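Local coordinates for protein putative ribose operon repressor (PDB 3EGC) that probably acts as a DNA-binding transcriptional repressor of the LacI family, with a core built like a periplasmic sugar-binding protein, at residues G12-D17 against A44-D49; T115-L120 against A189-S194; V219-L224 against V237-R242. All blocks are in the same frame, centred on the assembly; numbering follows the deposited sequence.

How the contacts relate
Following the chain from the N terminus, the three contacts come in series: each closes before the next opens, and none nest or cross. Contact 1 joins strands 10-15 and 40-45 and closes the beta-alpha-beta unit round helix 21-36. Contact 2 spans a loop of 68 residues, laying helix 109-122 on strand 189-192. Contact 3 closes a short loop, 12 residues between its segments, joining strands 217-221 and 236-238, then leads into helix 241-257. Contacts 2 and 3 touch, because strands 189-192 and 217-221 are sheet neighbours. Contacts 1 and 2 lie on opposite sides of the chain's centre, their own centres about 28 Å apart, matching the two lobes of the family.

Contact 1: G12-D17 against A44-D49; sequences GLIVSD and ANTAED
I14 and T46 meet methyl to methyl, I14 CG2 against T46 CG2 at 3.7 Å, their side chains crossing at about a right angle. I14 CG1 passes A44 CB more loosely, at 4.2 Å, and this face of the sheet is covered by A56, V57 and F60 of helix 50-62. V15 and N45 point to the other face, where V15 packs on F23 of helix 21-36. N45 CG stands anti to its backbone N (chi1 179°), and the amide beyond it brings OD1 to 3.5 Å from D17 CA; OD1 accepts from I18 N. The strands run parallel and are tied by three backbone hydrogen bonds, A44 N to L13 O, V15 N to A44 O and T46 N to V15 O, the last 3.0 Å long. Beyond them, T46 OG1 sits 3.3 Å from S16 CA, accepts from E48 N in an ST turn and also bonds S73 OG. The E48 chain bends at chi2 (-75°) and its carboxylate comes to S16, OE2 lying 3.3 Å from S16 CB, while OE1 makes a long, weak ion pair with R95. A weak bond from E48 N to S16 O, 2.8 Å with an angle of only 115° at the hydrogen, adds to the grip. The type I' turn T46-D49 delivers the chain to D49, the N-cap of helix 50-62. On the outer edge of strand 40-45, N45 N donates to E31 OE1 of the second subunit. Two parallel strands joined through a helix, with their C-terminal ends opening into turns, form the beta-alpha-beta unit typical of the Rossmann-like lobes of periplasmic binding proteins and LacI-type cores.

Contact 2: T115-L120 against A189-S194; sequences TAVEYL and ALLTSS
L120 has CG anti to its carbonyl carbon (chi1 -79°) and chi2 at 174°, and its two methyls together meet A189. CD1 and CD2 both lie 3.8 Å from A189 CB, and the methyl of the alanine is met by the two tips of the fork together. CD1 also approaches the backbone, 4.0 Å from L190 O. On the strand, L191 has CG anti to its backbone N (chi1 172°), and its CB and CD2 face V117. There V117 CG2 touches it twice, at 4.0 Å from L191 CD2 and at 4.0 Å from L191 CB. V117 and L191 cross at about a right angle, one valine methyl resting against the flank of the leucine. A116 CB completes the set with a looser approach of 4.4 Å to L191 CD1. No hydrogen bond links the two segments, and every touching residue is buried; the contact is carried by aliphatic side chains, with one methyl also against a backbone carbonyl. A116 and L120, four residues and about one turn apart, both direct CB toward the strand, as do A189 and L191 toward the helix, whereas L190 between them points away, to the other face of the sheet. The short axes are 169° apart and 9.2 Å from each other at closest approach. Around this core, A116 and L120 also pack on V219 of the adjacent strand 217-221, and A116 reaches F271 of strand 264-272. V117 and L191 share F147 of helix 138-153. Strand 189-192 itself is hydrogen-bonded between strands 128-131 and 217-221, with helix 109-122 lying along it, nearly antiparallel, on the face that carries A189 and L191.

Contact 3: V219-L224 against V237-R242; sequences VSFDNL and VEQPTR
Two neighbouring parallel strands end here beside the passage between the lobes, with F221 bridged to V237. S220 O accepts from V237 N, and D222 N donates to V237 O at 2.8 Å. V237 lies over one face of the F221 ring, but it is modelled too close for the spacing between the two side chains to be trusted. Q239 CG comes to the ring's edge near its plane, and R143 makes a cation-pi contact with the same ring. Past the strands, two polar pairs join the two segments. Q239 NE2 donates to D222 OD1 at 2.9 Å, meeting the carboxylate on its syn side and 22° out of its plane; Q239 OE1 bonds S107 OG, while D222 OD2 accepts from H195 N, so both groups are held at either end. N223 CG is anti to its backbone N (chi1 -176°), and ND2 reaches the anti lone pair of E238 OE2 at 2.7 Å, the amide and carboxylate nearly coplanar. The other oxygen, E238 OE1, forms a salt bridge with R270. A water accepts from N223 N at 3.2 Å and from Q239 N at 3.1 Å, bridging the separating backbones. T241 OG1 then bonds E25 of helix 21-36, and R242 pairs with E19 of the second subunit. Such a crossover, from a strand of one lobe through a short link into a helix of the other, is characteristic of the interlobe hinge in LacI-type and periplasmic-binding-protein cores.

Contact 1: G12-D17 against A44-D49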
ATOM      1  N   GLY A  12      -0.983   9.933 -18.252  1.00 28.30           N
ATOM      2  CA  GLY A  12       0.084  10.041 -17.259  1.00 28.52           C
ATOM      3  C   GLY A  12      -0.535  10.006 -15.869  1.00 28.15           C
ATOM      4  O   GLY A  12      -1.494  10.732 -15.643  1.00 28.56           O
ATOM      5  N   LEU A  13      -0.063   9.121 -14.981  1.00 26.36           N
ATOM      6  CA  LEU A  13      -0.525   9.106 -13.597  1.00 26.22           C
ATOM      7  C   LEU A  13       0.636   9.512 -12.710  1.00 25.95           C
ATOM      8  O   LEU A  13       1.718   8.911 -12.760  1.00 26.41           O
ATOM      9  CB  LEU A  13      -1.049   7.753 -13.161  1.00 25.30           C
ATOM     10  CG  LEU A  13      -1.326   7.564 -11.668  1.00 25.12           C
ATOM     11  CD1 LEU A  13      -2.409   8.543 -11.125  1.00 20.18           C
ATOM     12  CD2 LEU A  13      -1.721   6.115 -11.309  1.00 24.12           C
ATOM     13  N   ILE A  14       0.456  10.605 -12.016  1.00 25.99           N
ATOM     14  CA  ILE A  14       1.517  11.141 -11.197  1.00 27.37           C
ATOM     15  C   ILE A  14       0.988  11.164  -9.798  1.00 27.78           C
ATOM     16  O   ILE A  14      -0.009  11.752  -9.542  1.00 28.58           O
ATOM     17  CB  ILE A  14       1.953  12.572 -11.646  1.00 27.08           C
ATOM     18  CG1 ILE A  14       2.571  12.502 -13.048  1.00 27.40           C
ATOM     19  CG2 ILE A  14       2.926  13.211 -10.587  1.00 25.81           C
ATOM     20  CD1 ILE A  14       2.946  13.881 -13.701  1.00 25.70           C
ATOM     21  N   VAL A  15       1.665  10.490  -8.903  1.00 28.20           N
ATOM     22  CA  VAL A  15       1.168  10.281  -7.587  1.00 28.91           C
ATOM     23  C   VAL A  15       2.174  10.809  -6.561  1.00 29.22           C
ATOM     24  O   VAL A  15       3.368  10.565  -6.687  1.00 29.83           O
ATOM     25  CB  VAL A  15       0.882   8.763  -7.445  1.00 29.83           C
ATOM     26  CG1 VAL A  15       1.172   8.232  -6.072  1.00 30.35           C
ATOM     27  CG2 VAL A  15      -0.555   8.463  -7.914  1.00 28.94           C
ATOM     28  N   SER A  16       1.692  11.464  -5.504  1.00 29.31           N
ATOM     29  CA  SER A  16       2.566  12.010  -4.498  1.00 29.60           C
ATOM     30  C   SER A  16       3.249  10.949  -3.576  1.00 31.46           C
ATOM     31  O   SER A  16       4.381  11.202  -3.036  1.00 32.29           O
ATOM     32  CB  SER A  16       1.811  13.007  -3.672  1.00 29.79           C
ATOM     33  OG  SER A  16       0.537  12.487  -3.274  1.00 29.41           O
ATOM     34  N   ASP A  17       2.611   9.781  -3.396  1.00 30.45           N
ATOM     35  CA  ASP A  17       3.266   8.737  -2.640  1.00 31.03           C
ATOM     36  C   ASP A  17       2.733   7.309  -2.879  1.00 30.63           C
ATOM     37  O   ASP A  17       1.885   6.844  -2.138  1.00 29.42           O
ATOM     38  CB  ASP A  17       3.262   9.070  -1.138  1.00 30.69           C
ATOM     39  CG  ASP A  17       4.034   8.080  -0.336  1.00 33.34           C
ATOM     40  OD1 ASP A  17       4.676   7.166  -0.931  1.00 36.01           O
ATOM     41  OD2 ASP A  17       3.989   8.177   0.904  1.00 37.52           O
ATOM     42  N   ALA A  44       4.408   7.857 -12.499  1.00 27.39           N
ATOM     43  CA  ALA A  44       5.475   8.538 -11.832  1.00 27.16           C
ATOM     44  C   ALA A  44       5.140   8.658 -10.348  1.00 27.68           C
ATOM     45  O   ALA A  44       3.961   8.821  -9.935  1.00 27.46           O
ATOM     46  CB  ALA A  44       5.741   9.846 -12.458  1.00 26.26           C
ATOM     47  N   ASN A  45       6.177   8.535  -9.551  1.00 28.25           N
ATOM     48  CA  ASN A  45       6.045   8.678  -8.094  1.00 29.90           C
ATOM     49  C   ASN A  45       6.920   9.803  -7.624  1.00 29.27           C
ATOM     50  O   ASN A  45       8.073   9.741  -7.868  1.00 29.23           O
ATOM     51  CB  ASN A  45       6.443   7.382  -7.359  1.00 28.72           C
ATOM     52  CG  ASN A  45       6.335   7.524  -5.831  1.00 29.57           C
ATOM     53  OD1 ASN A  45       5.338   8.015  -5.307  1.00 29.19           O
ATOM     54  ND2 ASN A  45       7.350   7.098  -5.136  1.00 26.43           N
ATOM     55  N   THR A  46       6.360  10.801  -6.949  1.00 30.49           N
ATOM     56  CA  THR A  46       7.108  12.032  -6.601  1.00 31.34           C
ATOM     57  C   THR A  46       7.631  12.039  -5.203  1.00 32.30           C
ATOM     58  O   THR A  46       8.471  12.840  -4.905  1.00 33.11           O
ATOM     59  CB  THR A  46       6.252  13.342  -6.755  1.00 31.82           C
ATOM     60  OG1 THR A  46       5.249  13.421  -5.724  1.00 30.49           O
ATOM     61  CG2 THR A  46       5.608  13.421  -8.102  1.00 29.30           C
ATOM     62  N   ALA A  47       7.127  11.160  -4.342  1.00 33.49           N
ATOM     63  CA  ALA A  47       7.480  11.156  -2.921  1.00 34.59           C
ATOM     64  C   ALA A  47       7.350  12.538  -2.298  1.00 35.02           C
ATOM     65  O   ALA A  47       8.164  12.898  -1.480  1.00 34.83           O
ATOM     66  CB  ALA A  47       8.886  10.584  -2.662  1.00 33.99           C
ATOM     67  N   GLU A  48       6.305  13.261  -2.694  1.00 36.16           N
ATOM     68  CA  GLU A  48       5.875  14.525  -2.058  1.00 38.03           C
ATOM     69  C   GLU A  48       6.879  15.650  -2.325  1.00 38.38           C
ATOM     70  O   GLU A  48       6.987  16.590  -1.551  1.00 38.79           O
ATOM     71  CB  GLU A  48       5.616  14.367  -0.557  1.00 37.72           C
ATOM     72  CG  GLU A  48       4.406  13.537  -0.192  1.00 40.74           C
ATOM     73  CD  GLU A  48       3.049  14.240  -0.397  1.00 44.43           C
ATOM     74  OE1 GLU A  48       3.020  15.484  -0.538  1.00 46.68           O
ATOM     75  OE2 GLU A  48       2.002  13.535  -0.412  1.00 45.15           O
ATOM     76  N   ASP A  49       7.632  15.510  -3.418  1.00 38.66           N
ATOM     77  CA  ASP A  49       8.568  16.530  -3.854  1.00 38.25           C
ATOM     78  C   ASP A  49       7.988  17.265  -5.090  1.00 37.60           C
ATOM     79  O   ASP A  49       7.862  16.699  -6.171  1.00 37.14           O
ATOM     80  CB  ASP A  49       9.900  15.871  -4.175  1.00 38.72           C
ATOM     81  CG  ASP A  49      11.007  16.894  -4.543  1.00 41.88           C
ATOM     82  OD1 ASP A  49      12.074  16.475  -5.027  1.00 45.33           O
ATOM     83  OD2 ASP A  49      10.831  18.112  -4.343  1.00 46.79           O
TER

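Contact 2: T115-L120 against A189-S194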
ATOM      1  N   THR A 115     -18.833  13.433  11.212  1.00 29.83           N
ATOM      2  CA  THR A 115     -19.493  12.209  11.603  1.00 30.98           C
ATOM      3  C   THR A 115     -18.618  11.440  12.605  1.00 31.92           C
ATOM      4  O   THR A 115     -19.117  10.978  13.610  1.00 30.78           O
ATOM      5  CB  THR A 115     -19.822  11.295  10.402  1.00 31.18           C
ATOM      6  OG1 THR A 115     -20.697  11.968   9.506  1.00 30.85           O
ATOM      7  CG2 THR A 115     -20.517   9.957  10.851  1.00 30.92           C
ATOM      8  N   ALA A 116     -17.302  11.357  12.343  1.00 31.95           N
ATOM      9  CA  ALA A 116     -16.429  10.623  13.246  1.00 32.56           C
ATOM     10  C   ALA A 116     -16.314  11.295  14.605  1.00 32.36           C
ATOM     11  O   ALA A 116     -16.307  10.656  15.655  1.00 31.46           O
ATOM     12  CB  ALA A 116     -15.097  10.422  12.621  1.00 32.76           C
ATOM     13  N   VAL A 117     -16.209  12.615  14.594  1.00 33.48           N
ATOM     14  CA  VAL A 117     -16.139  13.341  15.874  1.00 33.40           C
ATOM     15  C   VAL A 117     -17.460  13.291  16.657  1.00 33.33           C
ATOM     16  O   VAL A 117     -17.451  13.262  17.875  1.00 33.38           O
ATOM     17  CB  VAL A 117     -15.639  14.759  15.667  1.00 33.50           C
ATOM     18  CG1 VAL A 117     -15.873  15.646  16.926  1.00 33.52           C
ATOM     19  CG2 VAL A 117     -14.154  14.727  15.210  1.00 33.17           C
ATOM     20  N   GLU A 118     -18.584  13.269  15.955  1.00 34.10           N
ATOM     21  CA  GLU A 118     -19.899  13.214  16.603  1.00 36.07           C
ATOM     22  C   GLU A 118     -20.115  11.894  17.285  1.00 36.27           C
ATOM     23  O   GLU A 118     -20.813  11.805  18.310  1.00 37.06           O
ATOM     24  CB  GLU A 118     -21.013  13.411  15.591  1.00 36.27           C
ATOM     25  CG  GLU A 118     -21.041  14.798  14.993  1.00 38.95           C
ATOM     26  CD  GLU A 118     -22.287  15.026  14.143  1.00 44.02           C
ATOM     27  OE1 GLU A 118     -22.566  14.186  13.270  1.00 43.98           O
ATOM     28  OE2 GLU A 118     -22.978  16.055  14.340  1.00 49.51           O
ATOM     29  N   TYR A 119     -19.533  10.862  16.683  1.00 35.62           N
ATOM     30  CA  TYR A 119     -19.462   9.590  17.298  1.00 35.60           C
ATOM     31  C   TYR A 119     -18.679   9.606  18.615  1.00 35.99           C
ATOM     32  O   TYR A 119     -19.088   8.967  19.582  1.00 37.48           O
ATOM     33  CB  TYR A 119     -18.844   8.596  16.328  1.00 35.60           C
ATOM     34  CG  TYR A 119     -18.496   7.259  16.940  1.00 34.30           C
ATOM     35  CD1 TYR A 119     -19.409   6.249  16.958  1.00 35.59           C
ATOM     36  CD2 TYR A 119     -17.291   7.048  17.538  1.00 34.95           C
ATOM     37  CE1 TYR A 119     -19.100   4.980  17.496  1.00 35.33           C
ATOM     38  CE2 TYR A 119     -16.972   5.823  18.079  1.00 35.25           C
ATOM     39  CZ  TYR A 119     -17.880   4.800  18.037  1.00 35.12           C
ATOM     40  OH  TYR A 119     -17.578   3.594  18.598  1.00 38.49           O
ATOM     41  N   LEU A 120     -17.551  10.301  18.651  1.00 36.01           N
ATOM     42  CA  LEU A 120     -16.768  10.434  19.868  1.00 36.00           C
ATOM     43  C   LEU A 120     -17.524  11.183  20.964  1.00 36.40           C
ATOM     44  O   LEU A 120     -17.419  10.863  22.139  1.00 36.57           O
ATOM     45  CB  LEU A 120     -15.484  11.133  19.553  1.00 35.55           C
ATOM     46  CG  LEU A 120     -14.396  10.298  18.916  1.00 33.65           C
ATOM     47  CD1 LEU A 120     -13.272  11.247  18.558  1.00 32.93           C
ATOM     48  CD2 LEU A 120     -13.924   9.223  19.866  1.00 29.05           C
ATOM     49  N   ALA A 189      -9.807  11.997  23.511  1.00 34.71           N
ATOM     50  CA  ALA A 189      -9.989  11.458  22.177  1.00 34.96           C
ATOM     51  C   ALA A 189      -9.331  12.376  21.116  1.00 34.69           C
ATOM     52  O   ALA A 189      -9.109  13.571  21.339  1.00 34.06           O
ATOM     53  CB  ALA A 189     -11.434  11.261  21.897  1.00 34.65           C
ATOM     54  N   LEU A 190      -8.994  11.772  19.985  1.00 34.15           N
ATOM     55  CA  LEU A 190      -8.348  12.448  18.894  1.00 34.00           C
ATOM     56  C   LEU A 190      -9.062  12.035  17.618  1.00 33.81           C
ATOM     57  O   LEU A 190      -9.449  10.851  17.471  1.00 33.77           O
ATOM     58  CB  LEU A 190      -6.872  12.004  18.808  1.00 33.73           C
ATOM     59  CG  LEU A 190      -5.700  12.811  19.428  1.00 35.28           C
ATOM     60  CD1 LEU A 190      -6.128  14.048  20.305  1.00 32.52           C
ATOM     61  CD2 LEU A 190      -4.634  11.921  20.076  1.00 31.75           C
ATOM     62  N   LEU A 191      -9.243  13.001  16.713  1.00 32.30           N
ATOM     63  CA  LEU A 191      -9.451  12.690  15.339  1.00 31.97           C
ATOM     64  C   LEU A 191      -8.055  12.662  14.682  1.00 32.41           C
ATOM     65  O   LEU A 191      -7.269  13.627  14.850  1.00 32.55           O
ATOM     66  CB  LEU A 191     -10.289  13.772  14.671  1.00 31.40           C
ATOM     67  CG  LEU A 191     -10.502  13.761  13.153  1.00 32.45           C
ATOM     68  CD1 LEU A 191     -11.273  12.527  12.604  1.00 32.54           C
ATOM     69  CD2 LEU A 191     -11.143  15.082  12.625  1.00 32.01           C
ATOM     70  N   THR A 192      -7.763  11.614  13.925  1.00 30.50           N
ATOM     71  CA  THR A 192      -6.552  11.613  13.115  1.00 31.27           C
ATOM     72  C   THR A 192      -6.906  11.632  11.632  1.00 31.27           C
ATOM     73  O   THR A 192      -7.796  10.895  11.207  1.00 31.62           O
ATOM     74  CB  THR A 192      -5.667  10.394  13.412  1.00 31.43           C
ATOM     75  OG1 THR A 192      -6.485   9.217  13.357  1.00 31.96           O
ATOM     76  CG2 THR A 192      -5.027  10.512  14.864  1.00 29.88           C
ATOM     77  N   SER A 193      -6.218  12.462  10.859  1.00 30.04           N
ATOM     78  CA  SER A 193      -6.619  12.697   9.510  1.00 30.67           C
ATOM     79  C   SER A 193      -6.205  11.652   8.437  1.00 30.21           C
ATOM     80  O   SER A 193      -6.616  11.768   7.334  1.00 30.29           O
ATOM     81  CB  SER A 193      -6.211  14.107   9.090  1.00 31.24           C
ATOM     82  OG  SER A 193      -4.825  14.222   9.015  1.00 31.47           O
ATOM     83  N   SER A 194      -5.422  10.637   8.783  1.00 29.95           N
ATOM     84  CA  SER A 194      -5.167   9.500   7.887  1.00 30.14           C
ATOM     85  C   SER A 194      -4.529   8.380   8.678  1.00 29.99           C
ATOM     86  O   SER A 194      -4.150   8.582   9.843  1.00 29.82           O
ATOM     87  CB  SER A 194      -4.240   9.896   6.727  1.00 29.65           C
ATOM     88  OG  SER A 194      -2.957  10.236   7.215  1.00 30.02           O
TER

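Contact 3: V219-L224 against V237-R242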
ATOM      1  N   VAL A 219     -10.471   8.232  16.344  1.00 31.15           N
ATOM      2  CA  VAL A 219     -11.155   7.912  15.091  1.00 31.59           C
ATOM      3  C   VAL A 219     -10.227   8.409  13.985  1.00 31.72           C
ATOM      4  O   VAL A 219      -9.564   9.417  14.166  1.00 31.94           O
ATOM      5  CB  VAL A 219     -12.574   8.548  14.991  1.00 31.31           C
ATOM      6  CG1 VAL A 219     -13.458   7.940  16.020  1.00 30.45           C
ATOM      7  CG2 VAL A 219     -12.521  10.162  15.193  1.00 31.42           C
ATOM      8  N   SER A 220     -10.206   7.700  12.863  1.00 31.58           N
ATOM      9  CA  SER A 220      -9.252   7.923  11.823  1.00 32.53           C
ATOM     10  C   SER A 220      -9.937   7.918  10.457  1.00 32.85           C
ATOM     11  O   SER A 220     -10.976   7.275  10.304  1.00 33.34           O
ATOM     12  CB  SER A 220      -8.199   6.816  11.857  1.00 32.82           C
ATOM     13  OG  SER A 220      -7.193   7.007  10.870  1.00 33.41           O
ATOM     14  N   PHE A 221      -9.356   8.625   9.477  1.00 32.01           N
ATOM     15  CA  PHE A 221      -9.653   8.359   8.068  1.00 31.95           C
ATOM     16  C   PHE A 221      -8.842   7.150   7.548  1.00 31.59           C
ATOM     17  O   PHE A 221      -7.786   6.837   8.074  1.00 30.40           O
ATOM     18  CB  PHE A 221      -9.337   9.560   7.158  1.00 31.84           C
ATOM     19  CG  PHE A 221     -10.418  10.635   7.144  1.00 32.13           C
ATOM     20  CD1 PHE A 221     -11.062  10.936   5.965  1.00 31.11           C
ATOM     21  CD2 PHE A 221     -10.717  11.387   8.291  1.00 32.16           C
ATOM     22  CE1 PHE A 221     -12.015  11.935   5.901  1.00 33.37           C
ATOM     23  CE2 PHE A 221     -11.679  12.390   8.257  1.00 32.91           C
ATOM     24  CZ  PHE A 221     -12.337  12.681   7.078  1.00 32.85           C
ATOM     25  N   ASP A 222      -9.362   6.500   6.497  1.00 31.47           N
ATOM     26  CA  ASP A 222      -8.738   5.317   5.930  1.00 31.60           C
ATOM     27  C   ASP A 222      -9.088   4.049   6.702  1.00 32.67           C
ATOM     28  O   ASP A 222      -8.868   3.943   7.924  1.00 33.85           O
ATOM     29  CB  ASP A 222      -7.234   5.493   5.832  1.00 31.53           C
ATOM     30  CG  ASP A 222      -6.856   6.689   5.010  1.00 31.41           C
ATOM     31  OD1 ASP A 222      -7.594   6.965   3.997  1.00 33.03           O
ATOM     32  OD2 ASP A 222      -5.887   7.361   5.412  1.00 28.99           O
ATOM     33  N   ASN A 223      -9.578   3.062   5.974  1.00 32.43           N
ATOM     34  CA  ASN A 223     -10.043   1.832   6.581  1.00 33.08           C
ATOM     35  C   ASN A 223      -9.023   0.728   6.355  1.00 32.85           C
ATOM     36  O   ASN A 223      -9.048   0.053   5.329  1.00 33.23           O
ATOM     37  CB  ASN A 223     -11.396   1.427   5.941  1.00 32.95           C
ATOM     38  CG  ASN A 223     -11.995   0.217   6.575  1.00 34.91           C
ATOM     39  OD1 ASN A 223     -11.460  -0.306   7.565  1.00 36.40           O
ATOM     40  ND2 ASN A 223     -13.159  -0.207   6.068  1.00 33.88           N
ATOM     41  N   LEU A 224      -8.114   0.559   7.304  1.00 32.32           N
ATOM     42  CA  LEU A 224      -7.107  -0.457   7.237  1.00 31.49           C
ATOM     43  C   LEU A 224      -7.501  -1.615   8.172  1.00 31.08           C
ATOM     44  O   LEU A 224      -7.894  -1.377   9.299  1.00 31.56           O
ATOM     45  CB  LEU A 224      -5.781   0.171   7.694  1.00 31.59           C
ATOM     46  CG  LEU A 224      -4.887   1.115   6.813  1.00 32.09           C
ATOM     47  CD1 LEU A 224      -3.929   0.326   5.971  1.00 30.18           C
ATOM     48  CD2 LEU A 224      -5.713   2.041   5.881  1.00 32.71           C
ATOM     49  N   VAL A 237     -13.211   6.525   9.046  1.00 31.79           N
ATOM     50  CA  VAL A 237     -13.914   6.996   7.884  1.00 31.26           C
ATOM     51  C   VAL A 237     -13.268   6.406   6.629  1.00 31.24           C
ATOM     52  O   VAL A 237     -12.133   6.760   6.248  1.00 31.45           O
ATOM     53  CB  VAL A 237     -14.154   8.548   7.867  1.00 31.72           C
ATOM     54  CG1 VAL A 237     -13.107   9.285   8.599  1.00 32.81           C
ATOM     55  CG2 VAL A 237     -14.363   9.082   6.406  1.00 31.22           C
ATOM     56  N   GLU A 238     -13.973   5.452   6.039  1.00 30.12           N
ATOM     57  CA  GLU A 238     -13.502   4.817   4.840  1.00 30.25           C
ATOM     58  C   GLU A 238     -13.634   5.738   3.657  1.00 29.61           C
ATOM     59  O   GLU A 238     -14.683   6.330   3.447  1.00 29.26           O
ATOM     60  CB  GLU A 238     -14.257   3.505   4.582  1.00 30.39           C
ATOM     61  CG  GLU A 238     -13.840   2.778   3.320  1.00 30.86           C
ATOM     62  CD  GLU A 238     -14.658   1.550   3.097  1.00 34.51           C
ATOM     63  OE1 GLU A 238     -15.574   1.580   2.222  1.00 34.80           O
ATOM     64  OE2 GLU A 238     -14.395   0.551   3.817  1.00 36.53           O
ATOM     65  N   GLN A 239     -12.555   5.846   2.889  1.00 28.85           N
ATOM     66  CA  GLN A 239     -12.576   6.613   1.648  1.00 29.03           C
ATOM     67  C   GLN A 239     -12.797   5.645   0.498  1.00 28.71           C
ATOM     68  O   GLN A 239     -12.252   4.543   0.558  1.00 27.79           O
ATOM     69  CB  GLN A 239     -11.283   7.389   1.477  1.00 28.38           C
ATOM     70  CG  GLN A 239     -11.132   8.479   2.476  1.00 29.32           C
ATOM     71  CD  GLN A 239     -10.009   9.455   2.088  1.00 31.98           C
ATOM     72  OE1 GLN A 239     -10.232  10.397   1.315  1.00 30.05           O
ATOM     73  NE2 GLN A 239      -8.797   9.200   2.592  1.00 28.39           N
ATOM     74  N   PRO A 240     -13.564   6.058  -0.548  1.00 28.08           N
ATOM     75  CA  PRO A 240     -13.758   5.226  -1.745  1.00 28.34           C
ATOM     76  C   PRO A 240     -12.534   5.295  -2.707  1.00 27.96           C
ATOM     77  O   PRO A 240     -12.621   5.752  -3.854  1.00 27.42           O
ATOM     78  CB  PRO A 240     -15.004   5.858  -2.394  1.00 27.98           C
ATOM     79  CG  PRO A 240     -14.848   7.335  -2.074  1.00 27.58           C
ATOM     80  CD  PRO A 240     -14.100   7.415  -0.739  1.00 28.11           C
ATOM     81  N   THR A 241     -11.409   4.808  -2.241  1.00 28.40           N
ATOM     82  CA  THR A 241     -10.131   4.985  -2.982  1.00 29.68           C
ATOM     83  C   THR A 241     -10.136   4.510  -4.399  1.00 29.62           C
ATOM     84  O   THR A 241      -9.714   5.230  -5.293  1.00 30.15           O
ATOM     85  CB  THR A 241      -8.964   4.261  -2.280  1.00 29.99           C
ATOM     86  OG1 THR A 241      -9.321   2.864  -2.047  1.00 31.00           O
ATOM     87  CG2 THR A 241      -8.679   4.894  -0.980  1.00 28.11           C
ATOM     88  N   ARG A 242     -10.613   3.301  -4.615  1.00 29.51           N
ATOM     89  CA  ARG A 242     -10.732   2.782  -5.970  1.00 31.14           C
ATOM     90  C   ARG A 242     -11.635   3.593  -6.889  1.00 30.37           C
ATOM     91  O   ARG A 242     -11.288   3.854  -8.027  1.00 30.38           O
ATOM     92  CB  ARG A 242     -11.152   1.283  -5.930  1.00 31.33           C
ATOM     93  CG  ARG A 242      -9.922   0.371  -5.825  1.00 36.00           C
ATOM     94  CD  ARG A 242     -10.272  -1.027  -5.201  1.00 43.46           C
ATOM     95  NE  ARG A 242     -10.630  -0.894  -3.791  1.00 47.74           N
ATOM     96  CZ  ARG A 242      -9.989  -1.473  -2.769  1.00 49.60           C
ATOM     97  NH1 ARG A 242      -8.960  -2.294  -2.982  1.00 50.93           N
ATOM     98  NH2 ARG A 242     -10.422  -1.247  -1.518  1.00 50.24           N
TER
HETATM   99  O   HOH W   1     -10.114   3.938   2.962  1.00 25.29           O